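Local coordinates for protein melanophilin (Mus musculus, PDB 2ZET) that links melanosome-bound Rab27A to the motor myosin Va as a Rab effector in melanosome transport, this chain being its N-terminal Rab-binding Slp homology domain, at residues L12-L17 / A142-S147; G45-I50 / R118-G123; L81-R86 / C96-H101. All blocks are in the same frame, centred on the assembly; numbering follows the deposited sequence.

Interaction 1 (L12-L17 / A142-S147); sequences LDLSTL and AKVIRS
Ser147 and Leu12 are joined by the one hydrogen bond between the two segments: the hydroxyl OG of Ser147 donates to the carbonyl O of Leu12 over 2.8 Å. The donor stands above the carbonyl plane, 51° out of it, with a C=O...OG angle of 129°. Ser147 can reach it because its OG is anti to its own backbone N (chi1 175°) on a CB that points toward the 12-17 segment.

Leucine carbons lie around the hydroxyl. Leu12 and Leu14 both send their side chains to it; CD2 of Leu12 comes within 3.5 Å of Ser147 OG, and Leu14 brings CG and CD1 to the same atom, so that the serine hydroxyl is flanked by carbons of two leucines. The apolar pairs lie further back on the helix, where Leu12 CD2 meets Val144 CG2 at 4.2 Å, while Leu14 CD1 lies 4.4 Å from Val144 CG1, a looser approach.

In the fold, this contact brings the two ends of the modelled chain together: 12-17 lies in the loop before the long helix 19-60, and 142-147 belongs to the short helix 140-147 near the C-terminus. The 255 Å² buried here is supplemented by Leu148, which touches Leu14, and by Arg151, whose NH2 bonds to the carbonyl O of Leu17. The other protein chain of the assembly also packs here, against Leu12, Leu17, Lys143 and Val144.

The aliphatic part of a charged side chain makes the remaining contact. Lys143 starts out alongside the contact and its end comes nearer; the chain is bent, and its CE lies 3.6 Å from Leu12 CB. Its ammonium group forms a salt bridge with a sulfate ion, probably from the crystallisation liquor, and has the like-charged Arg138 close by.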
loop_
_atom_site.group_PDB
_atom_site.type_symbol
_atom_site.label_atom_id
_atom_site.label_comp_id
_atom_site.label_asym_id
_atom_site.label_seq_id
_atom_site.Cartn_x
_atom_site.Cartn_y
_atom_site.Cartn_z
ATOM N N LEU B 12 -15.055 -12.561 -17.306
ATOM C CA LEU B 12 -13.606 -12.817 -17.438
ATOM C C LEU B 12 -13.486 -14.280 -17.889
ATOM O O LEU B 12 -13.847 -15.184 -17.136
ATOM C CB LEU B 12 -12.917 -12.682 -16.088
ATOM C CG LEU B 12 -11.464 -13.099 -16.285
ATOM C CD1 LEU B 12 -10.769 -12.016 -17.165
ATOM C CD2 LEU B 12 -10.769 -13.263 -14.908
ATOM N N ASP B 13 -12.976 -14.512 -19.095
ATOM C CA ASP B 13 -12.893 -15.881 -19.658
ATOM C C ASP B 13 -11.499 -16.523 -19.650
ATOM O O ASP B 13 -10.716 -16.306 -20.607
ATOM C CB ASP B 13 -13.454 -15.887 -21.119
ATOM C CG ASP B 13 -13.540 -14.424 -21.775
ATOM O OD1 ASP B 13 -14.188 -14.312 -22.902
ATOM O OD2 ASP B 13 -12.980 -13.415 -21.164
ATOM N N LEU B 14 -11.200 -17.336 -18.621
ATOM C CA LEU B 14 -9.864 -17.976 -18.512
ATOM C C LEU B 14 -9.588 -19.312 -19.265
ATOM O O LEU B 14 -8.509 -19.943 -19.058
ATOM C CB LEU B 14 -9.515 -18.191 -17.033
ATOM C CG LEU B 14 -9.675 -16.959 -16.114
ATOM C CD1 LEU B 14 -9.232 -17.343 -14.657
ATOM C CD2 LEU B 14 -8.861 -15.733 -16.673
ATOM N N SER B 15 -10.495 -19.759 -20.146
ATOM C CA SER B 15 -10.230 -21.057 -20.802
ATOM C C SER B 15 -8.849 -21.004 -21.479
ATOM O O SER B 15 -8.048 -21.948 -21.337
ATOM C CB SER B 15 -11.311 -21.428 -21.831
ATOM O OG SER B 15 -10.991 -20.891 -23.112
ATOM N N THR B 16 -8.558 -19.896 -22.181
ATOM C CA THR B 16 -7.250 -19.755 -22.846
ATOM C C THR B 16 -6.085 -20.243 -21.962
ATOM O O THR B 16 -5.162 -20.905 -22.470
ATOM C CB THR B 16 -6.932 -18.271 -23.216
ATOM O OG1 THR B 16 -7.978 -17.743 -24.054
ATOM C CG2 THR B 16 -5.570 -18.175 -23.960
ATOM N N LEU B 17 -6.106 -19.919 -20.656
ATOM C CA LEU B 17 -5.005 -20.357 -19.781
ATOM C C LEU B 17 -4.678 -21.861 -19.890
ATOM O O LEU B 17 -5.558 -22.716 -19.745
ATOM C CB LEU B 17 -5.299 -20.043 -18.308
ATOM C CG LEU B 17 -4.976 -18.661 -17.662
ATOM C CD1 LEU B 17 -4.127 -17.769 -18.613
ATOM C CD2 LEU B 17 -6.306 -17.925 -17.254
ATOM N N ALA B 142 -11.405 -12.438 -5.792
ATOM C CA ALA B 142 -12.735 -13.004 -5.741
ATOM C C ALA B 142 -13.185 -13.270 -7.178
ATOM O O ALA B 142 -13.405 -14.411 -7.563
ATOM C CB ALA B 142 -13.671 -12.031 -5.057
ATOM N N LYS B 143 -13.302 -12.209 -7.972
ATOM C CA LYS B 143 -13.720 -12.341 -9.366
ATOM C C LYS B 143 -12.934 -13.468 -10.029
ATOM O O LYS B 143 -13.505 -14.429 -10.539
ATOM C CB LYS B 143 -13.469 -11.035 -10.117
ATOM C CG LYS B 143 -14.185 -10.943 -11.452
ATOM C CD LYS B 143 -13.232 -10.579 -12.578
ATOM C CE LYS B 143 -14.006 -10.172 -13.805
ATOM N NZ LYS B 143 -14.840 -8.983 -13.501
ATOM N N VAL B 144 -11.617 -13.350 -9.998
ATOM C CA VAL B 144 -10.748 -14.349 -10.586
ATOM C C VAL B 144 -10.924 -15.757 -10.014
ATOM O O VAL B 144 -10.517 -16.719 -10.645
ATOM C CB VAL B 144 -9.264 -13.918 -10.449
ATOM C CG1 VAL B 144 -8.337 -14.977 -11.030
ATOM C CG2 VAL B 144 -9.053 -12.606 -11.173
ATOM N N ILE B 145 -11.531 -15.899 -8.841
ATOM C CA ILE B 145 -11.691 -17.247 -8.287
ATOM C C ILE B 145 -12.843 -18.035 -8.922
ATOM O O ILE B 145 -12.719 -19.238 -9.157
ATOM C CB ILE B 145 -11.868 -17.242 -6.724
ATOM C CG1 ILE B 145 -11.810 -18.670 -6.170
ATOM C CG2 ILE B 145 -13.216 -16.708 -6.334
ATOM C CD1 ILE B 145 -10.544 -19.409 -6.493
ATOM N N ARG B 146 -13.950 -17.358 -9.210
ATOM C CA ARG B 146 -15.118 -18.004 -9.802
ATOM C C ARG B 146 -14.829 -18.341 -11.263
ATOM O O ARG B 146 -15.293 -19.355 -11.802
ATOM C CB ARG B 146 -16.324 -17.066 -9.685
ATOM C CG ARG B 146 -16.520 -16.523 -8.268
ATOM C CD ARG B 146 -17.706 -15.586 -8.146
ATOM N NE ARG B 146 -18.970 -16.306 -8.211
ATOM C CZ ARG B 146 -19.858 -16.167 -9.190
ATOM N NH1 ARG B 146 -19.625 -15.327 -10.198
ATOM N NH2 ARG B 146 -20.983 -16.870 -9.160
ATOM N N SER B 147 -14.040 -17.469 -11.881
ATOM C CA SER B 147 -13.628 -17.601 -13.271
ATOM C C SER B 147 -12.663 -18.765 -13.398
ATOM O O SER B 147 -12.592 -19.418 -14.431
ATOM C CB SER B 147 -12.942 -16.305 -13.727
ATOM O OG SER B 147 -12.414 -16.405 -15.042
#

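Interaction 2 (G45-I50 / R118-G123); sequences GLKGKI and RVVKIG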
loop_
_atom_site.group_PDB
_atom_site.type_symbol
_atom_site.label_atom_id
_atom_site.label_comp_id
_atom_site.label_asym_id
_atom_site.label_seq_id
_atom_site.Cartn_x
_atom_site.Cartn_y
_atom_site.Cartn_z
ATOM N N GLY B 45 -8.602 -7.897 16.187
ATOM C CA GLY B 45 -7.822 -7.810 17.409
ATOM C C GLY B 45 -7.727 -6.400 17.959
ATOM O O GLY B 45 -8.016 -6.170 19.128
ATOM N N LEU B 46 -7.333 -5.447 17.124
ATOM C CA LEU B 46 -7.225 -4.066 17.571
ATOM C C LEU B 46 -8.561 -3.518 18.013
ATOM O O LEU B 46 -8.650 -2.828 19.021
ATOM C CB LEU B 46 -6.676 -3.179 16.460
ATOM C CG LEU B 46 -5.256 -3.472 15.986
ATOM C CD1 LEU B 46 -4.861 -2.417 14.966
ATOM C CD2 LEU B 46 -4.304 -3.470 17.169
ATOM N N LYS B 47 -9.603 -3.801 17.247
ATOM C CA LYS B 47 -10.920 -3.319 17.608
ATOM C C LYS B 47 -11.280 -3.966 18.924
ATOM O O LYS B 47 -12.042 -3.415 19.720
ATOM C CB LYS B 47 -11.944 -3.670 16.530
ATOM C CG LYS B 47 -11.791 -2.829 15.277
ATOM C CD LYS B 47 -12.934 -3.022 14.301
ATOM C CE LYS B 47 -12.846 -1.999 13.169
ATOM N NZ LYS B 47 -14.006 -2.010 12.236
ATOM N N GLY B 48 -10.704 -5.136 19.165
ATOM C CA GLY B 48 -10.958 -5.831 20.410
ATOM C C GLY B 48 -10.256 -5.122 21.551
ATOM O O GLY B 48 -10.794 -4.976 22.645
ATOM N N LYS B 49 -9.038 -4.674 21.301
ATOM C CA LYS B 49 -8.321 -3.980 22.333
ATOM C C LYS B 49 -8.978 -2.652 22.672
ATOM O O LYS B 49 -9.001 -2.263 23.838
ATOM C CB LYS B 49 -6.871 -3.785 21.919
ATOM C CG LYS B 49 -6.133 -5.100 21.867
ATOM C CD LYS B 49 -4.644 -4.946 21.649
ATOM C CE LYS B 49 -4.031 -6.316 21.407
ATOM N NZ LYS B 49 -2.562 -6.255 21.197
ATOM N N ILE B 50 -9.536 -1.956 21.685
ATOM C CA ILE B 50 -10.168 -0.679 21.990
ATOM C C ILE B 50 -11.420 -0.821 22.841
ATOM O O ILE B 50 -11.712 0.059 23.643
ATOM C CB ILE B 50 -10.547 0.120 20.731
ATOM C CG1 ILE B 50 -9.292 0.472 19.933
ATOM C CG2 ILE B 50 -11.275 1.413 21.131
ATOM C CD1 ILE B 50 -9.589 1.168 18.605
ATOM N N ARG B 118 -6.730 5.243 16.393
ATOM C CA ARG B 118 -6.397 5.942 15.156
ATOM C C ARG B 118 -5.823 5.048 14.040
ATOM O O ARG B 118 -6.146 5.244 12.866
ATOM C CB ARG B 118 -5.443 7.092 15.464
ATOM C CG ARG B 118 -5.095 7.920 14.258
ATOM C CD ARG B 118 -4.323 9.163 14.642
ATOM N NE ARG B 118 -3.702 9.764 13.467
ATOM C CZ ARG B 118 -3.653 11.072 13.245
ATOM N NH1 ARG B 118 -4.193 11.908 14.128
ATOM N NH2 ARG B 118 -3.067 11.541 12.147
ATOM N N VAL B 119 -4.974 4.084 14.389
ATOM C CA VAL B 119 -4.416 3.175 13.396
ATOM C C VAL B 119 -5.590 2.463 12.730
ATOM O O VAL B 119 -5.599 2.231 11.517
ATOM C CB VAL B 119 -3.481 2.129 14.060
ATOM C CG1 VAL B 119 -3.158 0.980 13.101
ATOM C CG2 VAL B 119 -2.194 2.804 14.486
ATOM N N VAL B 120 -6.593 2.134 13.538
ATOM C CA VAL B 120 -7.787 1.456 13.057
ATOM C C VAL B 120 -8.623 2.296 12.100
ATOM O O VAL B 120 -9.051 1.788 11.073
ATOM C CB VAL B 120 -8.675 1.005 14.232
ATOM C CG1 VAL B 120 -10.084 0.721 13.751
ATOM C CG2 VAL B 120 -8.084 -0.245 14.858
ATOM N N LYS B 121 -8.856 3.570 12.421
ATOM C CA LYS B 121 -9.668 4.422 11.547
ATOM C C LYS B 121 -8.990 4.674 10.224
ATOM O O LYS B 121 -9.646 4.742 9.194
ATOM C CB LYS B 121 -9.998 5.779 12.179
ATOM C CG LYS B 121 -11.362 6.298 11.705
ATOM C CD LYS B 121 -11.441 7.809 11.628
ATOM C CE LYS B 121 -11.350 8.475 12.993
ATOM N NZ LYS B 121 -11.232 9.967 12.894
ATOM N N ILE B 122 -7.678 4.826 10.243
ATOM C CA ILE B 122 -6.960 5.052 9.003
ATOM C C ILE B 122 -6.701 3.699 8.343
ATOM O O ILE B 122 -6.892 3.545 7.136
ATOM C CB ILE B 122 -5.618 5.760 9.263
ATOM C CG1 ILE B 122 -5.861 7.059 10.021
ATOM C CG2 ILE B 122 -4.936 6.081 7.959
ATOM C CD1 ILE B 122 -4.604 7.688 10.547
ATOM N N GLY B 123 -6.292 2.725 9.157
ATOM C CA GLY B 123 -5.970 1.388 8.676
ATOM C C GLY B 123 -7.052 0.590 7.965
ATOM O O GLY B 123 -6.757 -0.191 7.057
#
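Val120 presents its two methyl branches to different residues of helix 45-50. CG2, anti to the carbonyl carbon, meets Leu46, at 3.6 Å from CB and 3.9 Å from CD1; CG1, anti to the backbone N (chi1 162°), meets the CE methylene of Lys47 at 3.9 Å. The Leu46 and Val120 side chains slide past one another in opposite directions, and CG2 meets both CB and CD1 of the leucine. Lys47, extended beyond CG, instead crosses Val120 obliquely, and the contact is made by its aliphatic part.

The two segments run closer to antiparallel than to perpendicular, with 141° between their N-to-C directions and axes 10.1 Å apart at closest approach. This is a helix-helix packing within the Rab-binding domain: the long helix 19-60 lies against helix 112-124, which starts just after Cys111 and carries Cys114, both ligands of the second zinc site. Leu116 and Ala117 on the latter helix continue the contact, touching Leu46 and Ile50 respectively.

Two further apolar approaches are more distant. Ile50 points CD1 at the same Val120 CG2 over 4.3 Å, and Leu46 CD1 lies 4.2 Å from CG1 of Val119. The buried Val119 and Ile122 also pack on aromatic side chains of the other protein chain, which therefore meets helix 112-124 beside this contact.

Interaction 3 (L81-R86 / C96-H101); sequences LLNSRR and CKSCSH. With ZN (zinc ion), chain H.
Ser100 OG is the polar atom on which several groups converge. Arg86 NH1 approaches it at 3.0 Å, but the N-H...O angle of 129° makes this a weak hydrogen bond, and the position of NH1 is itself less certain. The carbonyls of Cys96 and Lys97 are also near the hydroxyl, with O at 3.0 Å and 2.6 Å from Ser100 OG; its single proton can serve one of them at a time. Placing OG between the backbone N and the carbonyl carbon (chi1 52°) turns it back toward the turn that contains both carbonyls.

Arg86 also packs through its flat group. One face of the guanidinium is covered by Lys97 CG, 3.0 Å above the plane and displaced toward the rim, and the two side chains lie side by side, pointing the same way. The contact is carried by lysine methylenes: the charged ends stay apart, with Arg86 NH2 and Lys97 NZ separated by 5.0 Å. The side chain of Asn83 crosses that of Lys97 and packs its CB against the lysine CB. Beyond it, Leu81 CD1 touches Cys96 CB at 3.4 Å.

These neighbours border a structural zinc site of the FYVE-type finger. Cys96 and Cys99, spaced as a CxxC pair, bind the zinc ion through SG, and Cys71 and Cys74 complete the four-cysteine shell. The backbone of the pair is held by a bond from Cys99 N to Cys96 O.

Arg86 opens strand 86-87, which pairs antiparallel with strand 94-95 through backbone bonds to Val95, while its guanidinium makes a cation-pi contact with Trp109. Ser100 and His101 form strand 100-101, antiparallel to 110-111, where His101 bonds to Leu110 and its ring meets that of His115 on helix 112-124.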
loop_
_atom_site.group_PDB
_atom_site.type_symbol
_atom_site.label_atom_id
_atom_site.label_comp_id
_atom_site.label_asym_id
_atom_site.label_seq_id
_atom_site.Cartn_x
_atom_site.Cartn_y
_atom_site.Cartn_z
ATOM N N LEU B 81 7.365 4.643 38.822
ATOM C CA LEU B 81 7.970 4.548 37.492
ATOM C C LEU B 81 9.291 5.278 37.305
ATOM O O LEU B 81 9.680 6.088 38.143
ATOM C CB LEU B 81 6.970 5.058 36.465
ATOM C CG LEU B 81 5.612 4.382 36.603
ATOM C CD1 LEU B 81 4.592 5.069 35.751
ATOM C CD2 LEU B 81 5.747 2.931 36.214
ATOM N N LEU B 82 9.971 4.981 36.193
ATOM C CA LEU B 82 11.245 5.613 35.856
ATOM C C LEU B 82 11.117 6.631 34.726
ATOM O O LEU B 82 12.095 7.254 34.322
ATOM C CB LEU B 82 12.290 4.570 35.468
ATOM C CG LEU B 82 13.121 3.958 36.591
ATOM C CD1 LEU B 82 14.286 3.211 35.977
ATOM C CD2 LEU B 82 13.639 5.045 37.508
ATOM N N ASN B 83 9.914 6.790 34.202
ATOM C CA ASN B 83 9.676 7.754 33.144
ATOM C C ASN B 83 8.804 8.845 33.749
ATOM O O ASN B 83 8.695 8.935 34.967
ATOM C CB ASN B 83 8.967 7.083 31.970
ATOM C CG ASN B 83 7.846 6.137 32.416
ATOM O OD1 ASN B 83 8.095 4.965 32.743
ATOM N ND2 ASN B 83 6.608 6.646 32.438
ATOM N N SER B 84 8.157 9.656 32.922
ATOM C CA SER B 84 7.338 10.725 33.469
ATOM C C SER B 84 5.972 10.963 32.836
ATOM O O SER B 84 5.848 11.158 31.633
ATOM C CB SER B 84 8.131 12.024 33.447
ATOM O OG SER B 84 7.430 13.039 34.131
ATOM N N ARG B 85 4.960 10.958 33.694
ATOM C CA ARG B 85 3.556 11.172 33.357
ATOM C C ARG B 85 3.342 12.025 32.094
ATOM O O ARG B 85 4.113 12.943 31.839
ATOM C CB ARG B 85 2.901 11.818 34.582
ATOM C CG ARG B 85 1.410 11.975 34.554
ATOM C CD ARG B 85 0.928 12.327 35.944
ATOM N NE ARG B 85 0.343 13.658 36.018
ATOM C CZ ARG B 85 -0.880 13.904 36.477
ATOM N NH1 ARG B 85 -1.647 12.905 36.905
ATOM N NH2 ARG B 85 -1.343 15.146 36.504
ATOM N N ARG B 86 2.300 11.713 31.311
ATOM C CA ARG B 86 1.965 12.443 30.070
ATOM C C ARG B 86 0.470 12.534 29.842
ATOM O O ARG B 86 -0.265 11.652 30.244
ATOM C CB ARG B 86 2.568 11.751 28.856
ATOM C CG ARG B 86 4.046 11.658 28.927
ATOM C CD ARG B 86 4.562 10.561 28.069
ATOM N NE ARG B 86 6.012 10.526 28.124
ATOM C CZ ARG B 86 6.762 9.900 27.227
ATOM N NH1 ARG B 86 6.182 9.261 26.217
ATOM N NH2 ARG B 86 8.090 9.923 27.324
ATOM N N CYS B 96 1.523 6.648 31.644
ATOM C CA CYS B 96 2.972 6.589 31.733
ATOM C C CYS B 96 3.586 6.563 30.345
ATOM O O CYS B 96 2.886 6.394 29.349
ATOM C CB CYS B 96 3.427 5.360 32.543
ATOM S SG CYS B 96 3.326 3.711 31.763
ATOM N N LYS B 97 4.900 6.748 30.290
ATOM C CA LYS B 97 5.624 6.735 29.028
ATOM C C LYS B 97 5.344 5.443 28.262
ATOM O O LYS B 97 5.044 5.458 27.067
ATOM C CB LYS B 97 7.134 6.860 29.289
ATOM C CG LYS B 97 8.019 6.826 28.029
ATOM C CD LYS B 97 9.518 6.845 28.358
ATOM C CE LYS B 97 10.364 6.579 27.113
ATOM N NZ LYS B 97 11.827 6.553 27.413
ATOM N N SER B 98 5.432 4.324 28.965
ATOM C CA SER B 98 5.221 3.018 28.356
ATOM C C SER B 98 3.857 2.832 27.704
ATOM O O SER B 98 3.718 2.049 26.775
ATOM C CB SER B 98 5.429 1.933 29.409
ATOM O OG SER B 98 6.497 2.281 30.281
ATOM N N CYS B 99 2.855 3.554 28.188
ATOM C CA CYS B 99 1.504 3.434 27.655
ATOM C C CYS B 99 1.130 4.597 26.751
ATOM O O CYS B 99 -0.018 4.737 26.328
ATOM C CB CYS B 99 0.501 3.337 28.808
ATOM S SG CYS B 99 0.808 1.980 29.960
ATOM N N SER B 100 2.112 5.433 26.451
ATOM C CA SER B 100 1.889 6.597 25.610
ATOM C C SER B 100 2.608 6.460 24.283
ATOM O O SER B 100 3.490 5.621 24.134
ATOM C CB SER B 100 2.381 7.849 26.329
ATOM O OG SER B 100 3.710 7.681 26.789
ATOM N N HIS B 101 2.220 7.296 23.326
ATOM C CA HIS B 101 2.814 7.297 21.996
ATOM C C HIS B 101 2.801 8.709 21.432
ATOM O O HIS B 101 1.834 9.447 21.628
ATOM C CB HIS B 101 2.029 6.379 21.060
ATOM C CG HIS B 101 2.346 4.927 21.226
ATOM N ND1 HIS B 101 3.622 4.424 21.083
ATOM C CD2 HIS B 101 1.553 3.866 21.497
ATOM C CE1 HIS B 101 3.601 3.115 21.259
ATOM N NE2 HIS B 101 2.357 2.752 21.511
HETATM ZN ZN ZN H . 0.933 2.980 32.200
#

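The three contacts are spread along an elongated domain. Interactions 1 and 3 lie on opposite sides of the chain's centre, their centres about 54 Å apart, whereas interaction 2 is about 4 Å from that centre. Interaction 2 is nearer the zinc finger: its centre is about 21 Å from that of interaction 3, with nearest atoms about 8 Å apart, and the Ile50 side chain is about 10 Å from a zinc ion. Interaction 1 is about 35 Å from interaction 2, centre to centre. None of the three touches another, but helix 19-60 spans the distance between interactions 1 and 2, beginning just after 12-17 and carrying 45-50. The other protein chain packs at interactions 1 and 2.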